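Local coordinates for flagellar hook-associated protein 2 (PDB 6KTY) that probably caps the tip of the growing bacterial flagellum, helping flagellin subunits polymerise there and keeping them from leaking away unassembled, at residues E36-A41 with G159-L164; I64-P69 with K89-A94; L115-L120 with M142-S147; A153-D158 with T170-G175. All coordinates share one frame; numbering follows the deposited sequence.

Contact 1. Residues E36-A41 with G159-L164; sequences EVVQLA and GFEIEL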
loop_
_atom_site.group_PDB
_atom_site.type_symbol
_atom_site.label_atom_id
_atom_site.label_comp_id
_atom_site.label_asym_id
_atom_site.label_seq_id
_atom_site.Cartn_x
_atom_site.Cartn_y
_atom_site.Cartn_z
ATOM N N GLU A 36 -3.195 -8.884 10.107
ATOM C CA GLU A 36 -3.163 -8.603 8.697
ATOM C C GLU A 36 -4.537 -8.879 8.070
ATOM O O GLU A 36 -5.046 -10.008 8.154
ATOM C CB GLU A 36 -2.155 -9.534 8.039
ATOM C CG GLU A 36 -1.892 -9.192 6.601
ATOM C CD GLU A 36 -0.874 -10.096 5.955
ATOM O OE1 GLU A 36 -0.016 -10.625 6.674
ATOM O OE2 GLU A 36 -0.898 -10.243 4.714
ATOM N N VAL A 37 -5.126 -7.878 7.428
ATOM C CA VAL A 37 -6.372 -8.113 6.682
ATOM C C VAL A 37 -6.021 -8.511 5.246
ATOM O O VAL A 37 -5.603 -7.659 4.439
ATOM C CB VAL A 37 -7.264 -6.892 6.671
ATOM C CG1 VAL A 37 -8.623 -7.268 5.987
ATOM C CG2 VAL A 37 -7.432 -6.365 8.057
ATOM N N VAL A 38 -6.136 -9.807 4.942
ATOM C CA VAL A 38 -5.773 -10.335 3.627
ATOM C C VAL A 38 -6.901 -10.039 2.620
ATOM O O VAL A 38 -6.643 -9.535 1.553
ATOM C CB VAL A 38 -5.412 -11.846 3.671
ATOM C CG1 VAL A 38 -5.060 -12.352 2.290
ATOM C CG2 VAL A 38 -4.182 -12.058 4.611
ATOM N N GLN A 39 -8.142 -10.301 2.998
ATOM C CA GLN A 39 -9.283 -10.047 2.109
ATOM C C GLN A 39 -10.465 -9.671 2.971
ATOM O O GLN A 39 -10.664 -10.282 4.036
ATOM C CB GLN A 39 -9.527 -11.356 1.361
ATOM C CG GLN A 39 -10.769 -11.466 0.557
ATOM C CD GLN A 39 -10.927 -12.897 0.070
ATOM O OE1 GLN A 39 -10.202 -13.330 -0.820
ATOM N NE2 GLN A 39 -11.873 -13.639 0.667
ATOM N N LEU A 40 -11.247 -8.683 2.554
ATOM C CA LEU A 40 -12.469 -8.389 3.265
ATOM C C LEU A 40 -13.466 -9.527 3.029
ATOM O O LEU A 40 -13.388 -10.245 2.037
ATOM C CB LEU A 40 -13.076 -7.070 2.807
ATOM C CG LEU A 40 -12.262 -5.813 3.106
ATOM C CD1 LEU A 40 -12.963 -4.647 2.422
ATOM C CD2 LEU A 40 -12.098 -5.512 4.610
ATOM N N ALA A 41 -14.396 -9.698 3.948
ATOM C CA ALA A 41 -15.541 -10.571 3.676
ATOM C C ALA A 41 -16.356 -9.996 2.491
ATOM O O ALA A 41 -16.467 -8.785 2.369
ATOM C CB ALA A 41 -16.399 -10.696 4.915
ATOM N N GLY A 159 0.414 -14.240 12.281
ATOM C CA GLY A 159 0.859 -14.960 11.093
ATOM C C GLY A 159 0.017 -16.121 10.633
ATOM O O GLY A 159 0.348 -16.712 9.611
ATOM N N PHE A 160 -1.051 -16.481 11.370
ATOM C CA PHE A 160 -1.919 -17.582 10.978
ATOM C C PHE A 160 -3.163 -17.059 10.294
ATOM O O PHE A 160 -3.903 -16.254 10.881
ATOM C CB PHE A 160 -2.366 -18.404 12.177
ATOM C CG PHE A 160 -1.254 -19.039 12.916
ATOM C CD1 PHE A 160 -0.644 -20.194 12.432
ATOM C CD2 PHE A 160 -0.812 -18.504 14.095
ATOM C CE1 PHE A 160 0.385 -20.787 13.107
ATOM C CE2 PHE A 160 0.223 -19.129 14.799
ATOM C CZ PHE A 160 0.809 -20.277 14.296
ATOM N N GLU A 161 -3.428 -17.553 9.079
ATOM C CA GLU A 161 -4.585 -17.097 8.316
ATOM C C GLU A 161 -5.829 -17.856 8.791
ATOM O O GLU A 161 -5.836 -19.061 8.801
ATOM C CB GLU A 161 -4.384 -17.289 6.792
ATOM C CG GLU A 161 -5.590 -16.837 6.004
ATOM C CD GLU A 161 -5.387 -16.877 4.509
ATOM O OE1 GLU A 161 -6.078 -17.681 3.860
ATOM O OE2 GLU A 161 -4.533 -16.118 4.005
ATOM N N ILE A 162 -6.835 -17.122 9.253
ATOM C CA ILE A 162 -8.112 -17.692 9.616
ATOM C C ILE A 162 -9.209 -16.964 8.849
ATOM O O ILE A 162 -8.978 -15.881 8.271
ATOM C CB ILE A 162 -8.362 -17.623 11.131
ATOM C CG1 ILE A 162 -8.457 -16.172 11.614
ATOM C CG2 ILE A 162 -7.265 -18.386 11.881
ATOM C CD1 ILE A 162 -8.816 -16.053 13.047
ATOM N N GLU A 163 -10.382 -17.577 8.816
ATOM C CA GLU A 163 -11.514 -17.022 8.116
ATOM C C GLU A 163 -12.592 -16.550 9.077
ATOM O O GLU A 163 -12.943 -17.246 10.062
ATOM C CB GLU A 163 -12.078 -18.059 7.117
ATOM C CG GLU A 163 -11.148 -18.227 5.952
ATOM C CD GLU A 163 -11.647 -19.141 4.840
ATOM O OE1 GLU A 163 -12.845 -19.465 4.760
ATOM O OE2 GLU A 163 -10.799 -19.506 4.008
ATOM N N LEU A 164 -13.128 -15.375 8.777
ATOM C CA LEU A 164 -14.218 -14.783 9.538
ATOM C C LEU A 164 -15.425 -14.512 8.609
ATOM O O LEU A 164 -15.268 -14.167 7.437
ATOM C CB LEU A 164 -13.779 -13.493 10.210
ATOM C CG LEU A 164 -12.463 -13.544 11.012
ATOM C CD1 LEU A 164 -12.211 -12.203 11.625
ATOM C CD2 LEU A 164 -12.538 -14.591 12.088
#

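Contact 2. Residues I64-P69 with K89-A94; sequences IKFETP and KQINAA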
loop_
_atom_site.group_PDB
_atom_site.type_symbol
_atom_site.label_atom_id
_atom_site.label_comp_id
_atom_site.label_asym_id
_atom_site.label_seq_id
_atom_site.Cartn_x
_atom_site.Cartn_y
_atom_site.Cartn_z
ATOM N N ILE A 64 -37.568 -12.846 -11.566
ATOM C CA ILE A 64 -36.156 -13.183 -11.398
ATOM C C ILE A 64 -36.043 -14.059 -10.151
ATOM O O ILE A 64 -36.604 -13.723 -9.102
ATOM C CB ILE A 64 -35.268 -11.942 -11.285
ATOM C CG1 ILE A 64 -35.311 -11.131 -12.581
ATOM C CG2 ILE A 64 -33.824 -12.307 -10.997
ATOM C CD1 ILE A 64 -34.821 -9.715 -12.382
ATOM N N LYS A 65 -35.343 -15.187 -10.295
ATOM C CA LYS A 65 -35.169 -16.163 -9.214
ATOM C C LYS A 65 -33.869 -15.937 -8.440
ATOM O O LYS A 65 -32.788 -15.705 -9.011
ATOM C CB LYS A 65 -35.222 -17.582 -9.821
ATOM C CG LYS A 65 -35.477 -18.730 -8.858
ATOM C CD LYS A 65 -35.911 -19.986 -9.633
ATOM C CE LYS A 65 -35.855 -21.234 -8.780
ATOM N NZ LYS A 65 -35.861 -22.480 -9.596
ATOM N N PHE A 66 -33.957 -16.006 -7.118
ATOM C CA PHE A 66 -32.765 -15.951 -6.277
ATOM C C PHE A 66 -32.787 -17.153 -5.346
ATOM O O PHE A 66 -33.854 -17.508 -4.825
ATOM C CB PHE A 66 -32.753 -14.656 -5.467
ATOM C CG PHE A 66 -32.856 -13.428 -6.308
ATOM C CD1 PHE A 66 -31.760 -12.988 -7.045
ATOM C CD2 PHE A 66 -34.056 -12.718 -6.383
ATOM C CE1 PHE A 66 -31.852 -11.857 -7.841
ATOM C CE2 PHE A 66 -34.150 -11.592 -7.165
ATOM C CZ PHE A 66 -33.041 -11.152 -7.896
ATOM N N GLU A 67 -31.646 -17.819 -5.168
ATOM C CA GLU A 67 -31.555 -18.883 -4.150
ATOM C C GLU A 67 -30.791 -18.255 -3.005
ATOM O O GLU A 67 -29.653 -17.807 -3.193
ATOM C CB GLU A 67 -30.806 -20.123 -4.615
ATOM C CG GLU A 67 -31.435 -20.839 -5.809
ATOM C CD GLU A 67 -32.752 -21.520 -5.485
ATOM O OE1 GLU A 67 -33.234 -21.451 -4.334
ATOM O OE2 GLU A 67 -33.312 -22.136 -6.401
ATOM N N THR A 68 -31.405 -18.241 -1.830
ATOM C CA THR A 68 -30.836 -17.555 -0.681
ATOM C C THR A 68 -30.780 -18.471 0.531
ATOM O O THR A 68 -31.419 -19.530 0.557
ATOM C CB THR A 68 -31.653 -16.289 -0.349
ATOM O OG1 THR A 68 -32.829 -16.656 0.390
ATOM C CG2 THR A 68 -32.079 -15.616 -1.604
ATOM N N PRO A 69 -30.019 -18.055 1.567
ATOM C CA PRO A 69 -29.987 -18.829 2.802
ATOM C C PRO A 69 -31.371 -18.953 3.474
ATOM O O PRO A 69 -31.579 -19.853 4.299
ATOM C CB PRO A 69 -29.007 -18.044 3.690
ATOM C CG PRO A 69 -28.267 -17.102 2.775
ATOM C CD PRO A 69 -29.278 -16.784 1.687
ATOM N N LYS A 89 -36.123 -0.959 -8.350
ATOM C CA LYS A 89 -37.045 -0.554 -7.277
ATOM C C LYS A 89 -37.897 -1.749 -6.770
ATOM O O LYS A 89 -38.149 -1.837 -5.598
ATOM C CB LYS A 89 -37.940 0.649 -7.683
ATOM C CG LYS A 89 -37.115 1.966 -7.786
ATOM C CD LYS A 89 -37.924 3.106 -8.357
ATOM C CE LYS A 89 -37.190 4.467 -8.329
ATOM N NZ LYS A 89 -35.771 4.461 -8.880
ATOM N N GLN A 90 -38.310 -2.651 -7.668
ATOM C CA GLN A 90 -39.142 -3.831 -7.313
ATOM C C GLN A 90 -38.330 -4.876 -6.522
ATOM O O GLN A 90 -38.834 -5.492 -5.593
ATOM C CB GLN A 90 -39.733 -4.492 -8.579
ATOM C CG GLN A 90 -40.762 -3.627 -9.334
ATOM C CD GLN A 90 -41.389 -4.301 -10.591
ATOM O OE1 GLN A 90 -42.197 -5.240 -10.479
ATOM N NE2 GLN A 90 -41.080 -3.758 -11.784
ATOM N N ILE A 91 -37.065 -5.074 -6.894
ATOM C CA ILE A 91 -36.171 -5.943 -6.109
ATOM C C ILE A 91 -36.024 -5.336 -4.729
ATOM O O ILE A 91 -36.225 -6.034 -3.751
ATOM C CB ILE A 91 -34.794 -6.200 -6.757
ATOM C CG1 ILE A 91 -34.938 -7.018 -8.051
ATOM C CG2 ILE A 91 -33.865 -6.935 -5.819
ATOM C CD1 ILE A 91 -33.659 -7.044 -8.976
ATOM N N ASN A 92 -35.749 -4.038 -4.618
ATOM C CA ASN A 92 -35.604 -3.475 -3.279
ATOM C C ASN A 92 -36.929 -3.587 -2.482
ATOM O O ASN A 92 -36.914 -3.953 -1.310
ATOM C CB ASN A 92 -35.107 -2.032 -3.320
ATOM C CG ASN A 92 -33.652 -1.931 -3.759
ATOM O OD1 ASN A 92 -32.851 -2.849 -3.510
ATOM N ND2 ASN A 92 -33.299 -0.822 -4.440
ATOM N N ALA A 93 -38.071 -3.319 -3.126
ATOM C CA ALA A 93 -39.355 -3.317 -2.406
ATOM C C ALA A 93 -39.774 -4.729 -2.006
ATOM O O ALA A 93 -40.549 -4.888 -1.093
ATOM C CB ALA A 93 -40.453 -2.664 -3.234
ATOM N N ALA A 94 -39.269 -5.751 -2.695
ATOM C CA ALA A 94 -39.587 -7.134 -2.353
ATOM C C ALA A 94 -39.070 -7.538 -0.970
ATOM O O ALA A 94 -39.574 -8.486 -0.376
ATOM C CB ALA A 94 -39.012 -8.065 -3.404
#

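Contact 3. Residues L115-L120 with M142-S147; sequences LLVSGL and MYFEES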
loop_
_atom_site.group_PDB
_atom_site.type_symbol
_atom_site.label_atom_id
_atom_site.label_comp_id
_atom_site.label_asym_id
_atom_site.label_seq_id
_atom_site.Cartn_x
_atom_site.Cartn_y
_atom_site.Cartn_z
ATOM N N LEU A 115 -27.556 -3.362 -13.973
ATOM C CA LEU A 115 -28.201 -3.654 -12.700
ATOM C C LEU A 115 -27.214 -4.465 -11.875
ATOM O O LEU A 115 -26.659 -5.453 -12.365
ATOM C CB LEU A 115 -29.503 -4.433 -12.900
ATOM C CG LEU A 115 -30.280 -4.814 -11.631
ATOM C CD1 LEU A 115 -30.976 -3.584 -11.024
ATOM C CD2 LEU A 115 -31.296 -5.895 -11.969
ATOM N N LEU A 116 -26.948 -3.989 -10.663
ATOM C CA LEU A 116 -26.120 -4.701 -9.690
ATOM C C LEU A 116 -27.020 -5.167 -8.556
ATOM O O LEU A 116 -27.710 -4.346 -7.925
ATOM C CB LEU A 116 -25.031 -3.764 -9.142
ATOM C CG LEU A 116 -24.247 -4.216 -7.877
ATOM C CD1 LEU A 116 -23.374 -5.419 -8.220
ATOM C CD2 LEU A 116 -23.359 -3.080 -7.310
ATOM N N VAL A 117 -27.015 -6.456 -8.264
ATOM C CA VAL A 117 -27.852 -6.969 -7.168
ATOM C C VAL A 117 -26.887 -7.665 -6.169
ATOM O O VAL A 117 -26.134 -8.548 -6.557
ATOM C CB VAL A 117 -28.897 -7.937 -7.705
ATOM C CG1 VAL A 117 -29.747 -8.526 -6.593
ATOM C CG2 VAL A 117 -29.793 -7.255 -8.786
ATOM N N SER A 118 -26.923 -7.278 -4.904
ATOM C CA SER A 118 -26.017 -7.855 -3.918
ATOM C C SER A 118 -26.767 -8.308 -2.664
ATOM O O SER A 118 -27.771 -7.702 -2.290
ATOM C CB SER A 118 -24.931 -6.853 -3.613
ATOM O OG SER A 118 -25.482 -5.807 -2.820
ATOM N N GLY A 119 -26.302 -9.399 -2.047
ATOM C CA GLY A 119 -26.815 -9.834 -0.748
ATOM C C GLY A 119 -26.491 -8.768 0.265
ATOM O O GLY A 119 -25.652 -7.901 0.012
ATOM N N LEU A 120 -27.145 -8.804 1.411
ATOM C CA LEU A 120 -26.867 -7.826 2.464
ATOM C C LEU A 120 -25.795 -8.341 3.423
ATOM O O LEU A 120 -25.239 -7.561 4.175
ATOM C CB LEU A 120 -28.137 -7.479 3.236
ATOM C CG LEU A 120 -29.189 -6.694 2.439
ATOM C CD1 LEU A 120 -30.526 -6.658 3.195
ATOM C CD2 LEU A 120 -28.678 -5.275 2.162
ATOM N N MET A 142 -32.258 -9.313 -20.575
ATOM C CA MET A 142 -31.488 -9.075 -19.352
ATOM C C MET A 142 -30.928 -10.367 -18.833
ATOM O O MET A 142 -31.644 -11.353 -18.721
ATOM C CB MET A 142 -32.332 -8.455 -18.224
ATOM C CG MET A 142 -31.471 -7.769 -17.200
ATOM S SD MET A 142 -31.112 -8.758 -15.738
ATOM C CE MET A 142 -32.499 -8.159 -14.755
ATOM N N TYR A 143 -29.650 -10.333 -18.499
ATOM C CA TYR A 143 -29.010 -11.471 -17.905
ATOM C C TYR A 143 -27.888 -10.990 -17.005
ATOM O O TYR A 143 -27.376 -9.887 -17.156
ATOM C CB TYR A 143 -28.495 -12.467 -18.990
ATOM C CG TYR A 143 -27.392 -11.944 -19.906
ATOM C CD1 TYR A 143 -27.694 -11.181 -21.031
ATOM C CD2 TYR A 143 -26.051 -12.279 -19.673
ATOM C CE1 TYR A 143 -26.685 -10.720 -21.876
ATOM C CE2 TYR A 143 -25.035 -11.814 -20.493
ATOM C CZ TYR A 143 -25.362 -11.049 -21.597
ATOM O OH TYR A 143 -24.358 -10.605 -22.400
ATOM N N PHE A 144 -27.535 -11.824 -16.056
ATOM C CA PHE A 144 -26.406 -11.577 -15.177
ATOM C C PHE A 144 -25.119 -12.030 -15.868
ATOM O O PHE A 144 -24.833 -13.214 -15.916
ATOM C CB PHE A 144 -26.646 -12.299 -13.839
ATOM C CG PHE A 144 -27.811 -11.733 -13.032
ATOM C CD1 PHE A 144 -27.880 -10.361 -12.735
ATOM C CD2 PHE A 144 -28.792 -12.569 -12.512
ATOM C CE1 PHE A 144 -28.904 -9.843 -11.980
ATOM C CE2 PHE A 144 -29.855 -12.047 -11.763
ATOM C CZ PHE A 144 -29.912 -10.681 -11.495
ATOM N N GLU A 145 -24.379 -11.071 -16.434
ATOM C CA GLU A 145 -23.145 -11.326 -17.203
ATOM C C GLU A 145 -22.052 -11.790 -16.234
ATOM O O GLU A 145 -21.162 -12.565 -16.581
ATOM C CB GLU A 145 -22.706 -10.027 -17.898
ATOM C CG GLU A 145 -21.901 -10.181 -19.204
ATOM C CD GLU A 145 -21.615 -8.835 -19.898
ATOM O OE1 GLU A 145 -22.008 -7.762 -19.378
ATOM O OE2 GLU A 145 -20.988 -8.838 -20.981
ATOM N N GLU A 146 -22.153 -11.344 -14.984
ATOM C CA GLU A 146 -21.167 -11.703 -13.994
ATOM C C GLU A 146 -21.823 -11.935 -12.646
ATOM O O GLU A 146 -22.763 -11.231 -12.292
ATOM C CB GLU A 146 -20.159 -10.553 -13.897
ATOM C CG GLU A 146 -18.711 -10.897 -14.239
ATOM C CD GLU A 146 -17.755 -9.827 -13.736
ATOM O OE1 GLU A 146 -17.740 -8.723 -14.342
ATOM O OE2 GLU A 146 -17.060 -10.070 -12.715
ATOM N N SER A 147 -21.352 -12.928 -11.897
ATOM C CA SER A 147 -21.739 -13.043 -10.490
ATOM C C SER A 147 -20.546 -13.364 -9.596
ATOM O O SER A 147 -19.503 -13.825 -10.085
ATOM C CB SER A 147 -22.829 -14.087 -10.302
ATOM O OG SER A 147 -22.430 -15.334 -10.802
#

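Contact 4. Residues A153-D158 with T170-G175; sequences AKVKVD and TDLVPG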
loop_
_atom_site.group_PDB
_atom_site.type_symbol
_atom_site.label_atom_id
_atom_site.label_comp_id
_atom_site.label_asym_id
_atom_site.label_seq_id
_atom_site.Cartn_x
_atom_site.Cartn_y
_atom_site.Cartn_z
ATOM N N ALA A 153 -14.025 -13.167 5.179
ATOM C CA ALA A 153 -12.774 -12.444 5.378
ATOM C C ALA A 153 -11.642 -13.417 5.643
ATOM O O ALA A 153 -11.828 -14.520 6.205
ATOM C CB ALA A 153 -12.873 -11.467 6.506
ATOM N N LYS A 154 -10.455 -13.026 5.200
ATOM C CA LYS A 154 -9.251 -13.767 5.511
ATOM C C LYS A 154 -8.370 -12.801 6.259
ATOM O O LYS A 154 -8.082 -11.703 5.760
ATOM C CB LYS A 154 -8.547 -14.267 4.253
ATOM C CG LYS A 154 -9.323 -15.329 3.472
ATOM C CD LYS A 154 -8.626 -15.673 2.178
ATOM C CE LYS A 154 -9.316 -16.812 1.439
ATOM N NZ LYS A 154 -8.638 -17.002 0.094
ATOM N N VAL A 155 -7.994 -13.181 7.472
ATOM C CA VAL A 155 -7.104 -12.395 8.274
ATOM C C VAL A 155 -6.026 -13.252 8.888
ATOM O O VAL A 155 -6.246 -14.418 9.187
ATOM C CB VAL A 155 -7.862 -11.665 9.377
ATOM C CG1 VAL A 155 -9.034 -10.887 8.728
ATOM C CG2 VAL A 155 -8.364 -12.635 10.416
ATOM N N LYS A 156 -4.876 -12.666 9.121
ATOM C CA LYS A 156 -3.837 -13.368 9.826
ATOM C C LYS A 156 -3.673 -12.809 11.228
ATOM O O LYS A 156 -3.542 -11.595 11.416
ATOM C CB LYS A 156 -2.518 -13.297 9.077
ATOM C CG LYS A 156 -2.538 -13.976 7.691
ATOM C CD LYS A 156 -1.133 -13.941 7.055
ATOM C CE LYS A 156 -1.107 -14.800 5.762
ATOM N NZ LYS A 156 0.160 -14.710 4.995
ATOM N N VAL A 157 -3.644 -13.714 12.197
ATOM C CA VAL A 157 -3.403 -13.347 13.575
ATOM C C VAL A 157 -2.101 -14.043 13.978
ATOM O O VAL A 157 -1.957 -15.261 13.828
ATOM C CB VAL A 157 -4.601 -13.682 14.480
ATOM C CG1 VAL A 157 -4.955 -15.164 14.419
ATOM C CG2 VAL A 157 -4.342 -13.204 15.908
ATOM N N ASP A 158 -1.139 -13.236 14.421
ATOM C CA ASP A 158 0.243 -13.686 14.651
ATOM C C ASP A 158 0.756 -14.601 13.514
ATOM O O ASP A 158 1.419 -15.608 13.760
ATOM C CB ASP A 158 0.338 -14.392 16.001
ATOM C CG ASP A 158 0.151 -13.431 17.197
ATOM O OD1 ASP A 158 0.332 -12.188 17.053
ATOM O OD2 ASP A 158 -0.159 -13.937 18.290
ATOM N N THR A 170 -14.845 -9.803 17.601
ATOM C CA THR A 170 -14.634 -9.652 19.034
ATOM C C THR A 170 -13.633 -10.699 19.572
ATOM O O THR A 170 -13.259 -10.637 20.745
ATOM C CB THR A 170 -15.958 -9.760 19.796
ATOM O OG1 THR A 170 -16.526 -11.057 19.582
ATOM C CG2 THR A 170 -16.952 -8.699 19.309
ATOM N N ASP A 171 -13.185 -11.648 18.735
ATOM C CA ASP A 171 -12.289 -12.750 19.207
ATOM C C ASP A 171 -10.775 -12.553 19.038
ATOM O O ASP A 171 -9.980 -13.160 19.766
ATOM C CB ASP A 171 -12.640 -14.075 18.530
ATOM C CG ASP A 171 -14.015 -14.544 18.867
ATOM O OD1 ASP A 171 -14.352 -14.670 20.069
ATOM O OD2 ASP A 171 -14.763 -14.796 17.916
ATOM N N LEU A 172 -10.371 -11.755 18.069
ATOM C CA LEU A 172 -8.939 -11.613 17.760
ATOM C C LEU A 172 -8.146 -10.848 18.805
ATOM O O LEU A 172 -7.001 -11.194 19.107
ATOM C CB LEU A 172 -8.776 -10.971 16.399
ATOM C CG LEU A 172 -9.266 -11.924 15.323
ATOM C CD1 LEU A 172 -8.876 -11.473 13.964
ATOM C CD2 LEU A 172 -8.678 -13.321 15.650
ATOM N N VAL A 173 -8.760 -9.798 19.338
ATOM C CA VAL A 173 -8.174 -8.997 20.392
ATOM C C VAL A 173 -9.222 -9.052 21.478
ATOM O O VAL A 173 -10.266 -8.414 21.349
ATOM C CB VAL A 173 -7.904 -7.541 19.940
ATOM C CG1 VAL A 173 -7.390 -6.690 21.122
ATOM C CG2 VAL A 173 -6.908 -7.532 18.786
ATOM N N PRO A 174 -8.986 -9.879 22.512
ATOM C CA PRO A 174 -10.001 -10.068 23.549
ATOM C C PRO A 174 -10.342 -8.763 24.256
ATOM O O PRO A 174 -9.435 -8.056 24.716
ATOM C CB PRO A 174 -9.333 -11.058 24.522
ATOM C CG PRO A 174 -8.378 -11.818 23.676
ATOM C CD PRO A 174 -7.838 -10.793 22.702
ATOM N N GLY A 175 -11.633 -8.443 24.326
ATOM C CA GLY A 175 -12.090 -7.225 24.997
ATOM C C GLY A 175 -12.280 -6.054 24.048
ATOM O O GLY A 175 -12.674 -4.960 24.474
#

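Contact 1. Residues E36-A41 with G159-L164
V38 and E161 meet across an intervening strand of an antiparallel sheet, in a contact between second neighbours. Strands 32-39 and 160-164 flank strand 153-157, and a classic beta bulge interrupts the first of them where V38 and Q39 both face K154. Because each is antiparallel to the strand between them, the two outer chains run nearly the same way: the directions of CA 38 to 41 and CA 161 to 164 differ by 16°. The CA atoms of V38 and E161 lie 8.3 Å apart, too far for direct backbone pairing, and the backbone bonds go instead to the middle strand, from V38 and Q39 to K154 and from I162 to V155.

Only 86 Å² is buried, and the touch is light. E161 is extended, with CG anti to the backbone N (chi1 179°) and chi2 at 174°, which carries its carboxylate across K154 to the valine; the two side chains cross at about a right angle. E36 has its carboxylate engaged by the backbone N of G186, and its OE2 stays 6.9 Å from OE2 of E161, so any repulsion between the two is probably modest. On the outer side, E163 N bonds to D105 of the second subunit. Further along, A41 CB comes to 4.4 Å from L164 O. At the bulge, both valine methyls face one oxygen: E161 OE2 is 4.1 Å from V38 CG2 and 4.2 Å from V38 CG1.

Contact 2. Residues I64-P69 with K89-A94
Strand residues I64 and F66 face one turn of helix 84-94 across a gap set by their side chains, the closest pair of CA atoms being those of I64 and I91, 9.0 Å apart. The helix keeps its i to i-4 bonding here, with A93 N 2.9 Å from K89 O. Strand alternation does the rest: I64 and F66 direct their CB atoms to the helix, while K65 between them is turned elsewhere and lies on K132, T72 and E74.

On the helical side I91 alone makes the contact, and a single methyl does the touching. CD1 is anti to CA about CB-CG1 (chi2 166°), which extends the chain toward the strand. There CD1 approaches F66 CZ to 4.3 Å, at the edge of the ring and near its plane rather than over a face. The same methyl lies 4.5 Å from I64 CD1, making an end-to-end meeting of two isoleucine chains. The distances are those of loose van der Waals contact, and the buried area is 91 Å². All three touching residues are nevertheless buried, which shows that other elements close round them.

Beside it Q90 OE1 accepts from N78 N and N92 OD1 from A100 N, tying the helix to the chain after strand 71-77 and to strand 98-104. I91 packs on strand 63-68 and also touches L98 and A100 of strand 98-104 and L115 and V117 of strand 113-119.

Contact 3. Residues L115-L120 with M142-S147
L115 with M142 and V117 with F144 form two apolar pairs between strand 113-119 and the chain entering strand 144-148. The tighter is the first: L115 CD2 and M142 CE approach to 3.8 Å, with the side chains crossing at about a right angle. L115 has CG anti to its own N (chi1 180°), which holds the isobutyl group out toward the methionine. M142 reaches it by a bent path, with chi2 at -98° and chi3 at -92°, both removed from the staggered values, so that its terminal methyl rather than the sulfur meets the leucine. V117 makes the looser pair, its CG2 lying 4.2 Å from CE1 of F144, obliquely to the ring. That ring is held from elsewhere too, by an edge-to-face stack with F130.

Beyond F144 the segments part. The chain turns a corner at E145, and although the CA atoms of V117 and S147 are 9.2 Å apart, S147 CB is still 7.5 Å from V117 O. E145, E146 and S147 are all exposed to solvent. L116 alternates with the touching residues and points away, where F160 of the third subunit packs on it; the same phenylalanine also reaches E146.

Strand 45-48 lies between strands 113-119 and 144-148 in the sheet, with L115 pairing to S48 and V117 to A46. V117 and F144 therefore meet as second neighbours across it, while M142 comes from the chain just before the edge strand. The pair E145 and E146 facing M47 is a classic beta bulge in edge strand 144-148 of this antiparallel sheet.

Contact 4. Residues A153-D158 with T170-G175
Strand 153-157 passes L172 at its closest where the CA atoms of V157 and L172 stand 7.2 Å apart; the second segment is irregular, with residues 170-172 in helical backbone angles but lacking the regular bonds of a helix. S169 OG steadies this turn by accepting from D171 N.

One leucine meets two valines. V155 and V157, two residues apart, present the same face of the strand, and K156 between them points its CB away. L172 has CG anti to its carbonyl carbon (chi1 -68°), sending the branched end toward the strand, where the two methyls divide the work: CD1 packs 3.8 Å from V155 CG2, and CD2 comes 4.3 Å from V157 CB. The leucine buries 65 of the 127 Å² in the contact, and its other flanks lie on I162 and L178.

Polar groups of the same two segments turn to the second subunit: L172 O accepts from Q101 NE2, and D158 OD1 forms a salt bridge with K43 NZ, both of that subunit. Between the segments the chemistry is wholly aliphatic. Without directional bonds the fit rests on shape, and the fork of L172 against two valines probably helps to set how the loop lies on the sheet.

Overall arrangement
The four contacts fall into two groups in different lobes of the chain, consistent with two head domains in this central piece of the cap protein; contact 2 lies across the chain's centre from contacts 1 and 4, and contact 3 nearer the middle. Contacts 1 and 4 share the five-stranded sheet, with centres 8 Å apart, and cross along the chain. Contact 1 is partly buried and mixed in character; contact 4 is buried and aliphatic, and both touch the second subunit. Contacts 2 and 3, nested inside the chain loop closed by contact 1, form one continuous apolar core: I64 CD1 lies 3.7 Å from M142 CE, and I91 CD1 3.9 Å from V117 CG2.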